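Local atomic coordinates of rhizavidin (Rhizobium etli, PDB entry 3EW1), a protein that binds biotin with high affinity as a dimer and belongs to the avidin family of eight-stranded antiparallel beta-barrels. Residues B[20-25]-B[117-122]; B[35-40]-B[55-60]; B[14-19]-B[28-33]; B[93-98]-B[121-126]. All blocks are in the same frame, centred on the assembly; numbering follows the deposited sequence.

How the interactions relate
All four contacts lie in one antiparallel barrel of eight strands. Interactions 3 and 2 follow each other along the chain: interaction 3 pairs strands 15-21 and 26-31, interaction 2 pairs strands 36-42 and 54-62, and backbone bonds between strands 26-31 and 36-42 join them, their centres about 9 Å apart. Interaction 4 pairs strands 95-108 and 111-124. Interaction 1 brings the first strand, 15-21, against the last, 111-124, and so closes the barrel; its centre is about 11 Å from that of interaction 4, with which it shares Phe-121 and Gln-122. Two biotin-binding residues, Asn-21 and Asp-119, lie in interaction 1, while interaction 2 reaches the second subunit.

Interaction 1. Residues B[20-25]-B[117-122]; sequences QNQSGS and GQDTFQ
Asp-119 receives an amide at each carboxylate oxygen. Gln-22 NE2 donates to Asp-119 OD1 over 2.9 Å, meeting it from above the carboxylate plane, whereas the bond from Asn-21 ND2 to Asp-119 OD2 is weak and bent (3.0 Å, 123°). The same Gln-22 amide uses its other end on the backbone: Thr-120 N points at Gln-22 OE1 in the carbonyl plane, 2.8 Å away. A crowded first torsion, with CG between the backbone N and the carbonyl carbon (chi1 77°), and a bend at chi2 fold this chain back over strand 111-124. Beside it, Asn-21 sets its CB over one face of the Phe-121 ring, a CH-pi contact 3.8 Å from the centroid. One residue along, Gln-20 and Gln-122 form an antiparallel hydrogen-bonded pair, the first and last strands meeting to shut the avidin barrel around its biotin site, to which Asn-21 and Asp-119 both belong. The Asn-21 amide is positioned from its own segment: OD1 accepts from Ser-23 N at 2.9 Å, an Asx turn, and from Ser-25 N at 3.0 Å, both donors above the carbonyl plane. These bonds brace the type I turn from Asn-21 to Gly-24. Farther out, water 1 joins Ser-23 OG to Asp-119 OD1, Trp-85 NE1 binds Asp-119 OD2, and Tyr-41, another biotin-binding residue, packs against Asn-21, Asp-119 and Phe-121.

Interaction 2. Residues B[35-40]-B[55-60]; sequences GNVSGQ and YPLTGR
Arg-60 folds back toward Gly-35 and Asn-36, its CG beside the backbone N and its chain bent at chi2 and chi3. NH1 gives a short bond of 2.6 Å to Asn-36 OD1; the oxygen lies in the guanidinium plane, but the nitrogen stands above the amide plane of Asn-36, the two planes being 67° apart. Gly-35 O sits over one guanidinium face, toward its rim, 3.4 Å above the plane, and a CB on Gly-35 would clash with NH2. Next along the hairpin of strands 36-42 and 54-62, Val-37 holds CG1 anti to the backbone N and touches CD1 of the eclipsed Leu-57 (chi1 123°) with it at 3.9 Å; its CG2 lies against the backbone of Gly-59 and Arg-60. Thr-58 puts OG1 anti to its own N, where water 2 links it to Ser-38 OG and Val-37 O, and OG1 also hydrogen-bonds OG1 of Thr-58 of the second subunit. Apolar branches gather with Val-37 and Leu-57, whereas the face of Ser-38, Thr-58 and Arg-60 carries polar groups and meets the second subunit; two neutral carbonyl oxygens, Asn-36 OD1 and Phe-34 O, share the hydrogens of Arg-60 NH1 and so fix the guanidinium beside Gly-35.

Interaction 3. Residues B[14-19]-B[28-33]; sequences SASSSW and IIQVDS
The indole of Trp-19 has Ser-17 OG at its NE1 edge, close to the ring plane, while Ile-29 approaches obliquely. The edge contact is a hydrogen bond, NE1 to OG at 2.9 Å, somewhat bent at 141°. It depends on the crowded rotamer of Ser-17 (chi1 54°), which sets OG between the backbone N and the carbonyl carbon. Ile-29 takes the corresponding crowded position with its CG1 and then extends, so that CD1 arrives 3.7 Å from Trp-19 NE1 and CG1 lies 3.7 Å from Ser-17 OG. Ala-15 and Val-31 continue this face, CB to CB at 4.2 Å. Around the indole, Phe-121, Thr-96 and Ile-98 supply further packing from the last two strands. An alanine at Trp-19 removes the indole on which Ile-29 CD1 and CG1 rest and the N-H that Ser-17 OG accepts, and would probably loosen the packing onto the last two strands. On the sheet face of Ser-16 and Ser-18, Ser-18 OG meets Ile-28 CG1 at 3.7 Å. The backbones hold this register with reciprocal bonds at Ala-15 and Val-31 and at Ser-17 and Ile-29; the straightest, Ile-29 N to Ser-17 O, spans 2.8 Å at 177°, nearly along the C=O axis. Hydrogen-bonded pairs interleaved with non-hydrogen-bonded ones are the pattern of antiparallel pairing, and because strands 15-21 and 26-31 follow each other in the chain they form the opening hairpin of the avidin barrel.

Interaction 4. Residues B[93-98]-B[121-126]; sequences GNNTEI and FQYVPT
Asn-95 spends one N-H of its side-chain amide on the main chain: ND2 donates to Tyr-123 O at 3.1 Å, almost straight (171°), on a lone pair of the carbonyl and within the amide's own plane. With CG anti to the backbone N (chi1 -158°), the side chain reaches across to the neighbouring strand, and its OD1 comes to the edge of the Tyr-123 ring, 3.5 Å from CD1. An alanine here takes this donor from Tyr-123 O and would probably loosen the pairing near the strand end. Next to it, Tyr-123 N gives its hydrogen to Thr-96 O at 3.0 Å, in the carbonyl plane. Ile-98 and Phe-121 then satisfy each other twice, Ile-98 N to Phe-121 O at 2.8 Å and Phe-121 N to Ile-98 O at 2.9 Å. These backbone bonds build the hairpin of strands 95-108 and 111-124, the last of the avidin barrel; the short segments 95-98 and 121-124 run at 140° between their N-to-C directions, well off strict antiparallel. On the face of Glu-97 and Gln-122 the two chains run side by side. Gln-122, bent at chi2, turns NE2 to the anti lone pair of Glu-97 OE2 at 3.0 Å, while Glu-97 is extended beyond CG. The other carboxylate oxygen, OE1, accepts from Gln-90 NE2, so both oxygens are engaged and the anionic form is probably stabilised. On the opposite face, Ile-98 and Phe-121 meet CB to CB at 4.2 Å, and Met-27 packs on both.

Interaction 1. Residues B[20-25]-B[117-122]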
loop_
_atom_site.group_PDB
_atom_site.type_symbol
_atom_site.label_atom_id
_atom_site.label_comp_id
_atom_site.label_asym_id
_atom_site.label_seq_id
_atom_site.Cartn_x
_atom_site.Cartn_y
_atom_site.Cartn_z
ATOM N N GLN B 20 9.485 -14.035 5.142
ATOM C CA GLN B 20 10.732 -13.479 5.674
ATOM C C GLN B 20 11.547 -12.870 4.543
ATOM O O GLN B 20 11.773 -13.539 3.522
ATOM C CB GLN B 20 11.555 -14.574 6.354
ATOM C CG GLN B 20 12.790 -14.032 7.024
ATOM C CD GLN B 20 13.751 -15.126 7.405
ATOM O OE1 GLN B 20 14.189 -15.197 8.544
ATOM N NE2 GLN B 20 14.084 -15.996 6.442
ATOM N N ASN B 21 11.993 -11.619 4.670
ATOM C CA ASN B 21 12.889 -11.067 3.636
ATOM C C ASN B 21 14.370 -11.324 3.939
ATOM O O ASN B 21 14.708 -11.924 4.964
ATOM C CB ASN B 21 12.602 -9.589 3.283
ATOM C CG ASN B 21 13.053 -8.608 4.354
ATOM O OD1 ASN B 21 13.833 -8.929 5.234
ATOM N ND2 ASN B 21 12.521 -7.384 4.293
ATOM N N GLN B 22 15.232 -10.886 3.026
ATOM C CA GLN B 22 16.672 -11.108 3.125
ATOM C C GLN B 22 17.365 -10.424 4.310
ATOM O O GLN B 22 18.536 -10.739 4.630
ATOM C CB GLN B 22 17.328 -10.715 1.793
ATOM C CG GLN B 22 17.487 -9.198 1.547
ATOM C CD GLN B 22 16.142 -8.446 1.339
ATOM O OE1 GLN B 22 15.223 -8.954 0.701
ATOM N NE2 GLN B 22 16.055 -7.237 1.869
ATOM N N SER B 23 16.661 -9.479 4.945
ATOM C CA SER B 23 17.188 -8.726 6.080
ATOM C C SER B 23 16.712 -9.318 7.381
ATOM O O SER B 23 17.088 -8.847 8.492
ATOM C CB SER B 23 16.719 -7.273 6.012
ATOM O OG SER B 23 17.117 -6.651 4.813
ATOM N N GLY B 24 15.854 -10.330 7.268
ATOM C CA GLY B 24 15.334 -10.997 8.448
ATOM C C GLY B 24 14.012 -10.421 8.916
ATOM O O GLY B 24 13.430 -10.892 9.896
ATOM N N SER B 25 13.517 -9.425 8.191
ATOM C CA SER B 25 12.218 -8.876 8.529
ATOM C C SER B 25 11.145 -9.888 8.165
ATOM O O SER B 25 11.330 -10.688 7.236
ATOM C CB SER B 25 11.995 -7.553 7.812
ATOM O OG SER B 25 12.944 -6.605 8.274
ATOM N N GLY B 117 14.746 0.979 -2.441
ATOM C CA GLY B 117 15.428 -0.310 -2.283
ATOM C C GLY B 117 14.649 -1.481 -2.845
ATOM O O GLY B 117 13.635 -1.313 -3.500
ATOM N N GLN B 118 15.146 -2.677 -2.574
ATOM C CA GLN B 118 14.491 -3.892 -2.998
ATOM C C GLN B 118 14.477 -4.892 -1.868
ATOM O O GLN B 118 15.471 -5.030 -1.140
ATOM C CB GLN B 118 15.246 -4.522 -4.162
ATOM C CG GLN B 118 15.130 -3.803 -5.482
ATOM C CD GLN B 118 16.487 -3.710 -6.147
ATOM O OE1 GLN B 118 16.828 -4.499 -7.037
ATOM N NE2 GLN B 118 17.300 -2.766 -5.675
ATOM N N ASP B 119 13.372 -5.627 -1.749
ATOM C CA ASP B 119 13.255 -6.719 -0.779
ATOM C C ASP B 119 12.655 -7.900 -1.512
ATOM O O ASP B 119 11.757 -7.720 -2.325
ATOM C CB ASP B 119 12.258 -6.393 0.335
ATOM C CG ASP B 119 12.821 -5.541 1.423
ATOM O OD1 ASP B 119 14.024 -5.227 1.445
ATOM O OD2 ASP B 119 12.014 -5.152 2.292
ATOM N N THR B 120 13.125 -9.104 -1.184
ATOM C CA THR B 120 12.496 -10.337 -1.637
ATOM C C THR B 120 12.130 -11.164 -0.419
ATOM O O THR B 120 13.004 -11.486 0.396
ATOM C CB THR B 120 13.449 -11.144 -2.567
ATOM O OG1 THR B 120 13.678 -10.373 -3.741
ATOM C CG2 THR B 120 12.842 -12.529 -2.970
ATOM N N PHE B 121 10.849 -11.534 -0.335
ATOM C CA PHE B 121 10.279 -12.266 0.783
ATOM C C PHE B 121 10.120 -13.736 0.421
ATOM O O PHE B 121 9.514 -14.015 -0.594
ATOM C CB PHE B 121 8.883 -11.675 1.111
ATOM C CG PHE B 121 8.929 -10.282 1.670
ATOM C CD1 PHE B 121 8.956 -9.156 0.822
ATOM C CD2 PHE B 121 9.015 -10.084 3.022
ATOM C CE1 PHE B 121 8.997 -7.833 1.346
ATOM C CE2 PHE B 121 9.048 -8.745 3.547
ATOM C CZ PHE B 121 9.080 -7.668 2.686
ATOM N N GLN B 122 10.592 -14.638 1.292
ATOM C CA GLN B 122 10.364 -16.075 1.118
ATOM C C GLN B 122 9.204 -16.543 1.981
ATOM O O GLN B 122 9.073 -16.114 3.150
ATOM C CB GLN B 122 11.609 -16.867 1.556
ATOM C CG GLN B 122 12.844 -16.470 0.824
ATOM C CD GLN B 122 12.764 -16.669 -0.676
ATOM O OE1 GLN B 122 12.233 -17.668 -1.164
ATOM N NE2 GLN B 122 13.302 -15.717 -1.418
HETATM O O HOH W 1 15.944 -4.100 3.577
#

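Interaction 2. Residues B[35-40]-B[55-60]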
loop_
_atom_site.group_PDB
_atom_site.type_symbol
_atom_site.label_atom_id
_atom_site.label_comp_id
_atom_site.label_asym_id
_atom_site.label_seq_id
_atom_site.Cartn_x
_atom_site.Cartn_y
_atom_site.Cartn_z
ATOM N N GLY B 35 -9.415 -9.165 -2.747
ATOM C CA GLY B 35 -8.163 -8.539 -3.114
ATOM C C GLY B 35 -7.516 -7.723 -2.011
ATOM O O GLY B 35 -6.465 -7.144 -2.229
ATOM N N ASN B 36 -8.150 -7.657 -0.841
ATOM C CA ASN B 36 -7.622 -6.840 0.256
ATOM C C ASN B 36 -6.561 -7.564 1.068
ATOM O O ASN B 36 -6.783 -8.719 1.479
ATOM C CB ASN B 36 -8.741 -6.463 1.212
ATOM C CG ASN B 36 -9.787 -5.591 0.579
ATOM O OD1 ASN B 36 -9.481 -4.552 0.004
ATOM N ND2 ASN B 36 -11.043 -5.993 0.721
ATOM N N VAL B 37 -5.436 -6.886 1.333
ATOM C CA VAL B 37 -4.353 -7.475 2.131
ATOM C C VAL B 37 -4.298 -6.755 3.481
ATOM O O VAL B 37 -4.346 -5.506 3.534
ATOM C CB VAL B 37 -2.995 -7.263 1.475
ATOM C CG1 VAL B 37 -1.895 -8.019 2.245
ATOM C CG2 VAL B 37 -3.033 -7.734 0.010
ATOM N N SER B 38 -4.230 -7.535 4.548
ATOM C CA SER B 38 -3.998 -7.009 5.886
ATOM C C SER B 38 -2.767 -7.728 6.399
ATOM O O SER B 38 -2.294 -8.704 5.786
ATOM C CB SER B 38 -5.202 -7.263 6.801
ATOM O OG SER B 38 -6.330 -6.460 6.431
ATOM N N GLY B 39 -2.238 -7.263 7.521
ATOM C CA GLY B 39 -1.233 -8.034 8.200
ATOM C C GLY B 39 -0.418 -7.231 9.146
ATOM O O GLY B 39 -0.810 -6.131 9.512
ATOM N N GLN B 40 0.733 -7.760 9.507
ATOM C CA GLN B 40 1.601 -7.175 10.512
ATOM C C GLN B 40 3.014 -7.367 10.066
ATOM O O GLN B 40 3.354 -8.433 9.581
ATOM C CB GLN B 40 1.383 -7.814 11.893
ATOM C CG GLN B 40 0.006 -7.563 12.491
ATOM C CD GLN B 40 -0.205 -6.127 12.936
ATOM O OE1 GLN B 40 0.692 -5.519 13.486
ATOM N NE2 GLN B 40 -1.433 -5.617 12.770
ATOM N N TYR B 55 4.015 -3.869 13.244
ATOM C CA TYR B 55 3.422 -2.673 12.627
ATOM C C TYR B 55 2.340 -3.103 11.645
ATOM O O TYR B 55 2.556 -4.015 10.858
ATOM C CB TYR B 55 4.499 -1.898 11.901
ATOM C CG TYR B 55 5.363 -1.171 12.880
ATOM C CD1 TYR B 55 6.469 -1.798 13.443
ATOM C CD2 TYR B 55 5.054 0.144 13.300
ATOM C CE1 TYR B 55 7.273 -1.158 14.398
ATOM C CE2 TYR B 55 5.888 0.794 14.215
ATOM C CZ TYR B 55 6.986 0.126 14.772
ATOM O OH TYR B 55 7.836 0.666 15.707
ATOM N N PRO B 56 1.175 -2.445 11.671
ATOM C CA PRO B 56 0.102 -2.804 10.731
ATOM C C PRO B 56 0.554 -2.638 9.290
ATOM O O PRO B 56 1.308 -1.723 8.926
ATOM C CB PRO B 56 -1.002 -1.767 11.058
ATOM C CG PRO B 56 -0.747 -1.436 12.537
ATOM C CD PRO B 56 0.767 -1.363 12.596
ATOM N N LEU B 57 0.091 -3.561 8.463
ATOM C CA LEU B 57 0.301 -3.474 7.044
ATOM C C LEU B 57 -1.006 -3.644 6.328
ATOM O O LEU B 57 -1.906 -4.356 6.780
ATOM C CB LEU B 57 1.322 -4.543 6.659
ATOM C CG LEU B 57 1.432 -5.732 5.735
ATOM C CD1 LEU B 57 0.453 -6.003 4.571
ATOM C CD2 LEU B 57 2.901 -5.898 5.334
ATOM N N THR B 58 -1.124 -2.959 5.206
ATOM C CA THR B 58 -2.333 -3.059 4.392
ATOM C C THR B 58 -1.927 -3.014 2.929
ATOM O O THR B 58 -0.909 -2.455 2.594
ATOM C CB THR B 58 -3.288 -1.928 4.756
ATOM O OG1 THR B 58 -4.555 -2.137 4.132
ATOM C CG2 THR B 58 -2.672 -0.645 4.364
ATOM N N GLY B 59 -2.718 -3.583 2.037
ATOM C CA GLY B 59 -2.267 -3.733 0.650
ATOM C C GLY B 59 -3.391 -4.210 -0.255
ATOM O O GLY B 59 -4.543 -4.416 0.211
ATOM N N ARG B 60 -3.051 -4.446 -1.529
ATOM C CA ARG B 60 -3.999 -4.946 -2.530
ATOM C C ARG B 60 -3.285 -5.933 -3.417
ATOM O O ARG B 60 -2.100 -5.789 -3.646
ATOM C CB ARG B 60 -4.550 -3.818 -3.420
ATOM C CG ARG B 60 -5.466 -2.765 -2.680
ATOM C CD ARG B 60 -6.893 -3.272 -2.377
ATOM N NE ARG B 60 -7.547 -3.783 -3.591
ATOM C CZ ARG B 60 -8.620 -4.578 -3.661
ATOM N NH1 ARG B 60 -9.270 -4.975 -2.569
ATOM N NH2 ARG B 60 -9.028 -4.999 -4.865
HETATM O O HOH W 2 -6.418 -4.144 4.792
#

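Interaction 3. Residues B[14-19]-B[28-33]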
loop_
_atom_site.group_PDB
_atom_site.type_symbol
_atom_site.label_atom_id
_atom_site.label_comp_id
_atom_site.label_asym_id
_atom_site.label_seq_id
_atom_site.Cartn_x
_atom_site.Cartn_y
_atom_site.Cartn_z
ATOM N N SER B 14 -9.142 -17.471 0.182
ATOM C CA SER B 14 -8.323 -16.537 0.954
ATOM C C SER B 14 -6.998 -17.187 1.311
ATOM O O SER B 14 -6.808 -18.393 1.102
ATOM C CB SER B 14 -9.074 -16.083 2.202
ATOM O OG SER B 14 -9.417 -17.209 2.983
ATOM N N ALA B 15 -6.080 -16.391 1.846
ATOM C CA ALA B 15 -4.748 -16.853 2.209
ATOM C C ALA B 15 -4.336 -16.223 3.526
ATOM O O ALA B 15 -4.606 -15.051 3.765
ATOM C CB ALA B 15 -3.751 -16.474 1.126
ATOM N N SER B 16 -3.680 -17.018 4.352
ATOM C CA SER B 16 -3.047 -16.585 5.567
ATOM C C SER B 16 -1.636 -17.108 5.461
ATOM O O SER B 16 -1.447 -18.311 5.331
ATOM C CB SER B 16 -3.753 -17.222 6.742
ATOM O OG SER B 16 -5.070 -16.726 6.843
ATOM N N SER B 17 -0.644 -16.234 5.442
ATOM C CA SER B 17 0.728 -16.703 5.188
ATOM C C SER B 17 1.783 -15.808 5.782
ATOM O O SER B 17 1.607 -14.596 5.873
ATOM C CB SER B 17 0.956 -16.873 3.678
ATOM O OG SER B 17 0.639 -15.706 2.940
ATOM N N SER B 18 2.901 -16.421 6.135
ATOM C CA SER B 18 4.056 -15.740 6.711
ATOM C C SER B 18 5.220 -15.727 5.727
ATOM O O SER B 18 5.357 -16.647 4.875
ATOM C CB SER B 18 4.489 -16.447 7.988
ATOM O OG SER B 18 3.404 -16.421 8.914
ATOM N N TRP B 19 6.069 -14.717 5.873
ATOM C CA TRP B 19 7.106 -14.370 4.914
ATOM C C TRP B 19 8.284 -13.773 5.659
ATOM O O TRP B 19 8.101 -13.114 6.719
ATOM C CB TRP B 19 6.561 -13.358 3.892
ATOM C CG TRP B 19 5.322 -13.853 3.233
ATOM C CD1 TRP B 19 4.058 -13.771 3.720
ATOM C CD2 TRP B 19 5.214 -14.561 1.978
ATOM N NE1 TRP B 19 3.169 -14.353 2.856
ATOM C CE2 TRP B 19 3.858 -14.866 1.790
ATOM C CE3 TRP B 19 6.136 -14.942 0.993
ATOM C CZ2 TRP B 19 3.384 -15.534 0.677
ATOM C CZ3 TRP B 19 5.667 -15.619 -0.122
ATOM C CH2 TRP B 19 4.303 -15.917 -0.277
ATOM N N ILE B 28 3.247 -11.126 8.339
ATOM C CA ILE B 28 2.202 -12.082 8.387
ATOM C C ILE B 28 1.062 -11.444 7.673
ATOM O O ILE B 28 0.624 -10.383 8.112
ATOM C CB ILE B 28 1.797 -12.410 9.838
ATOM C CG1 ILE B 28 2.993 -13.076 10.523
ATOM C CG2 ILE B 28 0.544 -13.315 9.819
ATOM C CD1 ILE B 28 2.849 -13.457 12.022
ATOM N N ILE B 29 0.561 -12.060 6.610
ATOM C CA ILE B 29 -0.490 -11.416 5.802
ATOM C C ILE B 29 -1.740 -12.266 5.661
ATOM O O ILE B 29 -1.716 -13.484 5.829
ATOM C CB ILE B 29 -0.014 -10.930 4.393
ATOM C CG1 ILE B 29 0.304 -12.104 3.452
ATOM C CG2 ILE B 29 1.141 -9.934 4.539
ATOM C CD1 ILE B 29 0.793 -11.650 2.080
ATOM N N GLN B 30 -2.846 -11.578 5.406
ATOM C CA GLN B 30 -4.113 -12.195 5.107
ATOM C C GLN B 30 -4.565 -11.555 3.833
ATOM O O GLN B 30 -4.642 -10.326 3.733
ATOM C CB GLN B 30 -5.174 -11.934 6.193
ATOM C CG GLN B 30 -4.807 -12.517 7.537
ATOM C CD GLN B 30 -3.940 -11.561 8.360
ATOM O OE1 GLN B 30 -4.144 -10.340 8.330
ATOM N NE2 GLN B 30 -3.009 -12.105 9.124
ATOM N N VAL B 31 -4.876 -12.356 2.844
ATOM C CA VAL B 31 -5.378 -11.882 1.571
ATOM C C VAL B 31 -6.799 -12.400 1.428
ATOM O O VAL B 31 -7.017 -13.607 1.496
ATOM C CB VAL B 31 -4.518 -12.420 0.393
ATOM C CG1 VAL B 31 -5.054 -11.881 -0.926
ATOM C CG2 VAL B 31 -3.040 -12.085 0.585
ATOM N N ASP B 32 -7.783 -11.500 1.334
ATOM C CA ASP B 32 -9.148 -11.954 1.213
ATOM C C ASP B 32 -9.591 -12.166 -0.242
ATOM O O ASP B 32 -8.850 -11.874 -1.171
ATOM C CB ASP B 32 -10.126 -11.084 2.036
ATOM C CG ASP B 32 -10.437 -9.735 1.402
ATOM O OD1 ASP B 32 -10.130 -9.493 0.209
ATOM O OD2 ASP B 32 -11.043 -8.887 2.138
ATOM N N SER B 33 -10.800 -12.681 -0.409
ATOM C CA SER B 33 -11.302 -13.024 -1.742
ATOM C C SER B 33 -11.587 -11.807 -2.648
ATOM O O SER B 33 -11.787 -11.982 -3.863
ATOM C CB SER B 33 -12.543 -13.902 -1.610
ATOM O OG SER B 33 -13.575 -13.147 -0.995
#

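Interaction 4. Residues B[93-98]-B[121-126]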
loop_
_atom_site.group_PDB
_atom_site.type_symbol
_atom_site.label_atom_id
_atom_site.label_comp_id
_atom_site.label_asym_id
_atom_site.label_seq_id
_atom_site.Cartn_x
_atom_site.Cartn_y
_atom_site.Cartn_z
ATOM N N GLY B 93 12.738 -22.828 -6.669
ATOM C CA GLY B 93 13.245 -23.861 -5.758
ATOM C C GLY B 93 12.141 -24.454 -4.885
ATOM O O GLY B 93 12.352 -24.702 -3.691
ATOM N N ASN B 94 10.961 -24.667 -5.470
ATOM C CA ASN B 94 9.820 -25.235 -4.749
ATOM C C ASN B 94 9.268 -24.363 -3.575
ATOM O O ASN B 94 8.600 -24.864 -2.671
ATOM C CB ASN B 94 10.152 -26.651 -4.258
ATOM C CG ASN B 94 8.943 -27.578 -4.290
ATOM O OD1 ASN B 94 8.378 -27.908 -3.238
ATOM N ND2 ASN B 94 8.520 -27.984 -5.498
ATOM N N ASN B 95 9.531 -23.063 -3.611
ATOM C CA ASN B 95 8.975 -22.164 -2.613
ATOM C C ASN B 95 8.466 -20.915 -3.322
ATOM O O ASN B 95 9.029 -20.491 -4.312
ATOM C CB ASN B 95 10.041 -21.773 -1.574
ATOM C CG ASN B 95 9.431 -21.297 -0.217
ATOM O OD1 ASN B 95 8.431 -21.854 0.259
ATOM N ND2 ASN B 95 10.049 -20.273 0.402
ATOM N N THR B 96 7.395 -20.336 -2.799
ATOM C CA THR B 96 6.893 -19.061 -3.285
ATOM C C THR B 96 7.726 -17.902 -2.697
ATOM O O THR B 96 8.163 -17.969 -1.552
ATOM C CB THR B 96 5.445 -18.889 -2.836
ATOM O OG1 THR B 96 4.746 -20.112 -3.122
ATOM C CG2 THR B 96 4.785 -17.766 -3.590
ATOM N N GLU B 97 7.948 -16.859 -3.488
ATOM C CA GLU B 97 8.658 -15.657 -3.003
ATOM C C GLU B 97 7.941 -14.434 -3.552
ATOM O O GLU B 97 7.250 -14.510 -4.583
ATOM C CB GLU B 97 10.156 -15.644 -3.387
ATOM C CG GLU B 97 10.434 -15.638 -4.892
ATOM C CD GLU B 97 11.939 -15.644 -5.273
ATOM O OE1 GLU B 97 12.217 -15.570 -6.504
ATOM O OE2 GLU B 97 12.831 -15.732 -4.375
ATOM N N ILE B 98 8.059 -13.313 -2.841
ATOM C CA ILE B 98 7.518 -12.071 -3.376
ATOM C C ILE B 98 8.675 -11.141 -3.636
ATOM O O ILE B 98 9.430 -10.837 -2.723
ATOM C CB ILE B 98 6.532 -11.428 -2.375
ATOM C CG1 ILE B 98 5.416 -12.424 -2.014
ATOM C CG2 ILE B 98 5.913 -10.134 -2.939
ATOM C CD1 ILE B 98 4.464 -11.982 -0.858
ATOM N N PHE B 121 10.849 -11.534 -0.335
ATOM C CA PHE B 121 10.279 -12.266 0.783
ATOM C C PHE B 121 10.120 -13.736 0.421
ATOM O O PHE B 121 9.514 -14.015 -0.594
ATOM C CB PHE B 121 8.883 -11.675 1.111
ATOM C CG PHE B 121 8.929 -10.282 1.670
ATOM C CD1 PHE B 121 8.956 -9.156 0.822
ATOM C CD2 PHE B 121 9.015 -10.084 3.022
ATOM C CE1 PHE B 121 8.997 -7.833 1.346
ATOM C CE2 PHE B 121 9.048 -8.745 3.547
ATOM C CZ PHE B 121 9.080 -7.668 2.686
ATOM N N GLN B 122 10.592 -14.638 1.292
ATOM C CA GLN B 122 10.364 -16.075 1.118
ATOM C C GLN B 122 9.204 -16.543 1.981
ATOM O O GLN B 122 9.073 -16.114 3.150
ATOM C CB GLN B 122 11.609 -16.867 1.556
ATOM C CG GLN B 122 12.844 -16.470 0.824
ATOM C CD GLN B 122 12.764 -16.669 -0.676
ATOM O OE1 GLN B 122 12.233 -17.668 -1.164
ATOM N NE2 GLN B 122 13.302 -15.717 -1.418
ATOM N N TYR B 123 8.375 -17.432 1.438
ATOM C CA TYR B 123 7.293 -18.025 2.180
ATOM C C TYR B 123 7.867 -18.829 3.339
ATOM O O TYR B 123 8.874 -19.547 3.165
ATOM C CB TYR B 123 6.435 -18.914 1.259
ATOM C CG TYR B 123 5.417 -19.717 1.995
ATOM C CD1 TYR B 123 5.668 -21.052 2.338
ATOM C CD2 TYR B 123 4.210 -19.141 2.402
ATOM C CE1 TYR B 123 4.741 -21.797 3.027
ATOM C CE2 TYR B 123 3.265 -19.871 3.109
ATOM C CZ TYR B 123 3.538 -21.204 3.433
ATOM O OH TYR B 123 2.580 -21.954 4.137
ATOM N N VAL B 124 7.223 -18.713 4.503
ATOM C CA VAL B 124 7.594 -19.433 5.720
ATOM C C VAL B 124 6.455 -20.375 6.130
ATOM O O VAL B 124 5.368 -19.923 6.449
ATOM C CB VAL B 124 7.895 -18.400 6.852
ATOM C CG1 VAL B 124 8.076 -19.076 8.202
ATOM C CG2 VAL B 124 9.096 -17.561 6.481
ATOM N N PRO B 125 6.700 -21.710 6.139
ATOM C CA PRO B 125 5.662 -22.670 6.520
ATOM C C PRO B 125 5.302 -22.554 8.002
ATOM O O PRO B 125 6.165 -22.216 8.813
ATOM C CB PRO B 125 6.325 -24.037 6.254
ATOM C CG PRO B 125 7.545 -23.737 5.440
ATOM C CD PRO B 125 7.974 -22.369 5.795
ATOM N N THR B 126 4.039 -22.818 8.338
ATOM C CA THR B 126 3.562 -22.769 9.722
ATOM C C THR B 126 4.145 -23.901 10.548
ATOM O O THR B 126 4.199 -25.043 10.075
ATOM C CB THR B 126 2.017 -22.948 9.774
ATOM O OG1 THR B 126 1.391 -22.065 8.824
ATOM C CG2 THR B 126 1.488 -22.668 11.146
#